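Local coordinates for protein putative solute-binding component of ABC transporter (Clostridium phytofermentans, PDB 4YS6) that binds beta-D-glucose and probably serves as the solute-binding component of an ABC transporter for sugars, at residues 154-159 / 197-202. Sequence-based numbering, arbitrary orientation.
With NA (sodium ion), chain F.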
ATOM      1  N   GLU A 154      -5.624  19.226  -8.530  1.00 12.64           N
ATOM      2  CA  GLU A 154      -4.765  20.241  -9.135  1.00 15.46           C
ATOM      3  C   GLU A 154      -4.734  20.106 -10.643  1.00 16.38           C
ATOM      4  O   GLU A 154      -4.878  21.088 -11.331  1.00 14.45           O
ATOM      5  CB  GLU A 154      -3.336  20.151  -8.595  1.00 18.63           C
ATOM      6  CG  GLU A 154      -3.110  20.928  -7.317  1.00 47.21           C
ATOM      7  CD  GLU A 154      -3.052  22.426  -7.554  1.00 62.38           C
ATOM      8  OE1 GLU A 154      -2.986  22.846  -8.728  1.00 61.74           O
ATOM      9  OE2 GLU A 154      -3.077  23.187  -6.567  1.00 76.40           O
ATOM     10  N   LYS A 155      -4.558  18.904 -11.174  1.00 13.78           N
ATOM     11  CA  LYS A 155      -4.355  18.761 -12.614  1.00 13.32           C
ATOM     12  C   LYS A 155      -5.653  18.936 -13.392  1.00 13.26           C
ATOM     13  O   LYS A 155      -5.633  19.321 -14.578  1.00 14.53           O
ATOM     14  CB  LYS A 155      -3.713  17.404 -12.936  1.00 14.50           C
ATOM     15  CG  LYS A 155      -2.236  17.295 -12.565  1.00 24.13           C
ATOM     16  CD  LYS A 155      -1.392  18.336 -13.267  1.00 32.02           C
ATOM     17  CE  LYS A 155       0.090  18.146 -13.008  1.00 43.63           C
ATOM     18  NZ  LYS A 155       0.840  19.316 -13.522  1.00 49.00           N
ATOM     19  N   LEU A 156      -6.788  18.693 -12.742  1.00 12.20           N
ATOM     20  CA  LEU A 156      -8.095  18.925 -13.376  1.00 12.47           C
ATOM     21  C   LEU A 156      -8.648  20.318 -13.080  1.00 13.42           C
ATOM     22  O   LEU A 156      -9.734  20.661 -13.540  1.00 16.79           O
ATOM     23  CB  LEU A 156      -9.118  17.884 -12.928  1.00 14.83           C
ATOM     24  CG  LEU A 156      -8.877  16.441 -13.380  1.00 16.68           C
ATOM     25  CD1 LEU A 156      -9.978  15.531 -12.853  1.00 14.99           C
ATOM     26  CD2 LEU A 156      -8.763  16.318 -14.887  1.00 15.58           C
ATOM     27  N   ASN A 157      -7.885  21.135 -12.345  1.00 14.13           N
ATOM     28  CA  ASN A 157      -8.272  22.500 -12.028  1.00 14.82           C
ATOM     29  C   ASN A 157      -9.648  22.522 -11.367  1.00 18.51           C
ATOM     30  O   ASN A 157     -10.482  23.350 -11.711  1.00 17.01           O
ATOM     31  CB  ASN A 157      -8.327  23.403 -13.270  1.00 16.12           C
ATOM     32  CG  ASN A 157      -6.983  23.593 -13.932  1.00 22.94           C
ATOM     33  OD1 ASN A 157      -5.947  23.349 -13.343  1.00 25.04           O
ATOM     34  ND2 ASN A 157      -7.007  24.073 -15.164  1.00 27.26           N
ATOM     35  N   LEU A 158      -9.901  21.594 -10.452  1.00 17.33           N
ATOM     36  CA  LEU A 158     -11.252  21.487  -9.905  1.00 16.55           C
ATOM     37  C   LEU A 158     -11.685  22.713  -9.127  1.00 22.46           C
ATOM     38  O   LEU A 158     -12.873  22.965  -9.040  1.00 22.81           O
ATOM     39  CB  LEU A 158     -11.364  20.262  -9.027  1.00 15.06           C
ATOM     40  CG  LEU A 158     -11.151  18.924  -9.738  1.00 15.06           C
ATOM     41  CD1 LEU A 158     -11.421  17.781  -8.800  1.00 19.38           C
ATOM     42  CD2 LEU A 158     -11.994  18.753 -10.987  1.00 19.83           C
ATOM     43  N   GLU A 159     -10.755  23.490  -8.583  1.00 20.44           N
ATOM     44  CA  GLU A 159     -11.164  24.674  -7.820  1.00 24.05           C
ATOM     45  C   GLU A 159     -11.813  25.723  -8.699  1.00 27.83           C
ATOM     46  O   GLU A 159     -12.522  26.607  -8.199  1.00 25.93           O
ATOM     47  CB  GLU A 159      -9.968  25.304  -7.096  1.00 33.67           C
ATOM     48  CG  GLU A 159      -9.525  24.508  -5.877  1.00 47.78           C
ATOM     49  CD  GLU A 159      -8.705  25.331  -4.893  1.00 61.74           C
ATOM     50  OE1 GLU A 159      -8.269  26.446  -5.254  1.00 70.59           O
ATOM     51  OE2 GLU A 159      -8.507  24.859  -3.754  1.00 63.05           O
ATOM     52  N   GLY A 197     -21.067  17.213  -9.136  1.00 26.05           N
ATOM     53  CA  GLY A 197     -21.245  16.932 -10.552  1.00 29.52           C
ATOM     54  C   GLY A 197     -20.094  17.408 -11.425  1.00 27.86           C
ATOM     55  O   GLY A 197     -20.183  17.392 -12.646  1.00 27.07           O
ATOM     56  N   VAL A 198     -19.001  17.825 -10.800  1.00 20.68           N
ATOM     57  CA  VAL A 198     -17.839  18.297 -11.541  1.00 20.24           C
ATOM     58  C   VAL A 198     -17.035  17.086 -12.020  1.00 18.95           C
ATOM     59  O   VAL A 198     -16.454  17.105 -13.104  1.00 22.60           O
ATOM     60  CB  VAL A 198     -16.953  19.203 -10.679  1.00 19.30           C
ATOM     61  CG1 VAL A 198     -15.713  19.589 -11.422  1.00 24.37           C
ATOM     62  CG2 VAL A 198     -17.722  20.446 -10.229  1.00 22.94           C
ATOM     63  N   LEU A 199     -16.977  16.061 -11.173  1.00 18.32           N
ATOM     64  CA  LEU A 199     -16.440  14.740 -11.522  1.00 15.30           C
ATOM     65  C   LEU A 199     -17.584  13.755 -11.721  1.00 22.69           C
ATOM     66  O   LEU A 199     -18.498  13.665 -10.893  1.00 25.50           O
ATOM     67  CB  LEU A 199     -15.523  14.213 -10.433  1.00 18.42           C
ATOM     68  CG  LEU A 199     -14.314  15.079 -10.161  1.00 16.04           C
ATOM     69  CD1 LEU A 199     -13.597  14.531  -8.930  1.00 18.00           C
ATOM     70  CD2 LEU A 199     -13.390  15.073 -11.357  1.00 19.44           C
ATOM     71  N   VAL A 200     -17.524  13.039 -12.833  1.00 16.64           N
ATOM     72  CA  VAL A 200     -18.528  12.056 -13.199  1.00 18.00           C
ATOM     73  C   VAL A 200     -17.870  10.707 -13.308  1.00 22.72           C
ATOM     74  O   VAL A 200     -16.899  10.543 -14.044  1.00 22.08           O
ATOM     75  CB  VAL A 200     -19.175  12.394 -14.527  1.00 20.78           C
ATOM     76  CG1 VAL A 200     -20.020  11.222 -15.033  1.00 30.10           C
ATOM     77  CG2 VAL A 200     -20.014  13.658 -14.383  1.00 28.60           C
ATOM     78  N   VAL A 201     -18.402   9.730 -12.594  1.00 19.04           N
ATOM     79  CA  VAL A 201     -17.854   8.377 -12.683  1.00 16.38           C
ATOM     80  C   VAL A 201     -18.804   7.589 -13.568  1.00 22.51           C
ATOM     81  O   VAL A 201     -19.884   7.182 -13.120  1.00 17.73           O
ATOM     82  CB  VAL A 201     -17.692   7.741 -11.292  1.00 16.86           C
ATOM     83  CG1 VAL A 201     -17.165   6.326 -11.410  1.00 17.26           C
ATOM     84  CG2 VAL A 201     -16.740   8.568 -10.435  1.00 23.29           C
ATOM     85  N   LYS A 202     -18.448   7.408 -14.843  1.00 18.74           N
ATOM     86  CA  LYS A 202     -19.408   6.864 -15.800  1.00 19.04           C
ATOM     87  C   LYS A 202     -19.864   5.440 -15.454  1.00 21.28           C
ATOM     88  O   LYS A 202     -21.014   5.080 -15.701  1.00 22.82           O
ATOM     89  CB  LYS A 202     -18.849   6.868 -17.233  1.00 26.33           C
ATOM     90  CG  LYS A 202     -18.699   8.243 -17.850  1.00 31.12           C
ATOM     91  CD  LYS A 202     -19.478   8.378 -19.166  1.00 41.83           C
ATOM     92  CE  LYS A 202     -19.103   7.302 -20.179  1.00 47.95           C
ATOM     93  NZ  LYS A 202     -19.848   7.352 -21.483  1.00 44.59           N
TER
HETATM   94 NA    NA F 405      -4.371  23.373 -11.545  1.00 36.81          NA
HETATM   95  O   HOH W   1      -4.014  25.679 -12.018  1.00 56.11           O
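L158 and V198 mark the nearest approach of the two backbones, their CA atoms 7.5 Å apart, where the turn that ends helix 141-155 meets the start of edge strand 199-200; N157 and G197, both with positive phi, end helices 141-155 and 177-195 in Schellman motifs. Only side chains touch. L158 reaches both V198 and L199, CG lying anti to the carbonyl carbon (chi1 -63°) and the branch extended toward the strand. Its CD2 rests 3.8 Å from CG1 of V198, the two side chains running past each other in opposite directions. The other methyl, CD1, meets CD1 of L199 at 3.9 Å, and here the chains cross at about a right angle. V198 can present CG1 because that methyl is anti to its backbone N (chi1 176°). L199 answers with both of its methyls: while CD1 faces L158, CD2 reaches CD1 of L156 at 3.8 Å. Around this cluster, L190 and Y193 of helix 177-195 pack on L158, Y193 and V194 pack on L199, and L156 leans on F165 of strand 165-170 and I267 of strand 267-268. The turn's other face is polar: a sodium ion is held at 2.4 Å by E154 O and at the same distance by N157 OD1, with a water as a further ligand. E154 O also accepts a hydrogen bond from N157 N, so metal and bond both tie N157 to the last helical turn. The contact therefore joins a helix end to the edge of the parallel sheet in one lobe of the periplasmic-binding-protein fold, and none of these residues lines the glucose pocket; with nothing but methyl packing between the segments, it relies on shape and burial rather than on directional bonds.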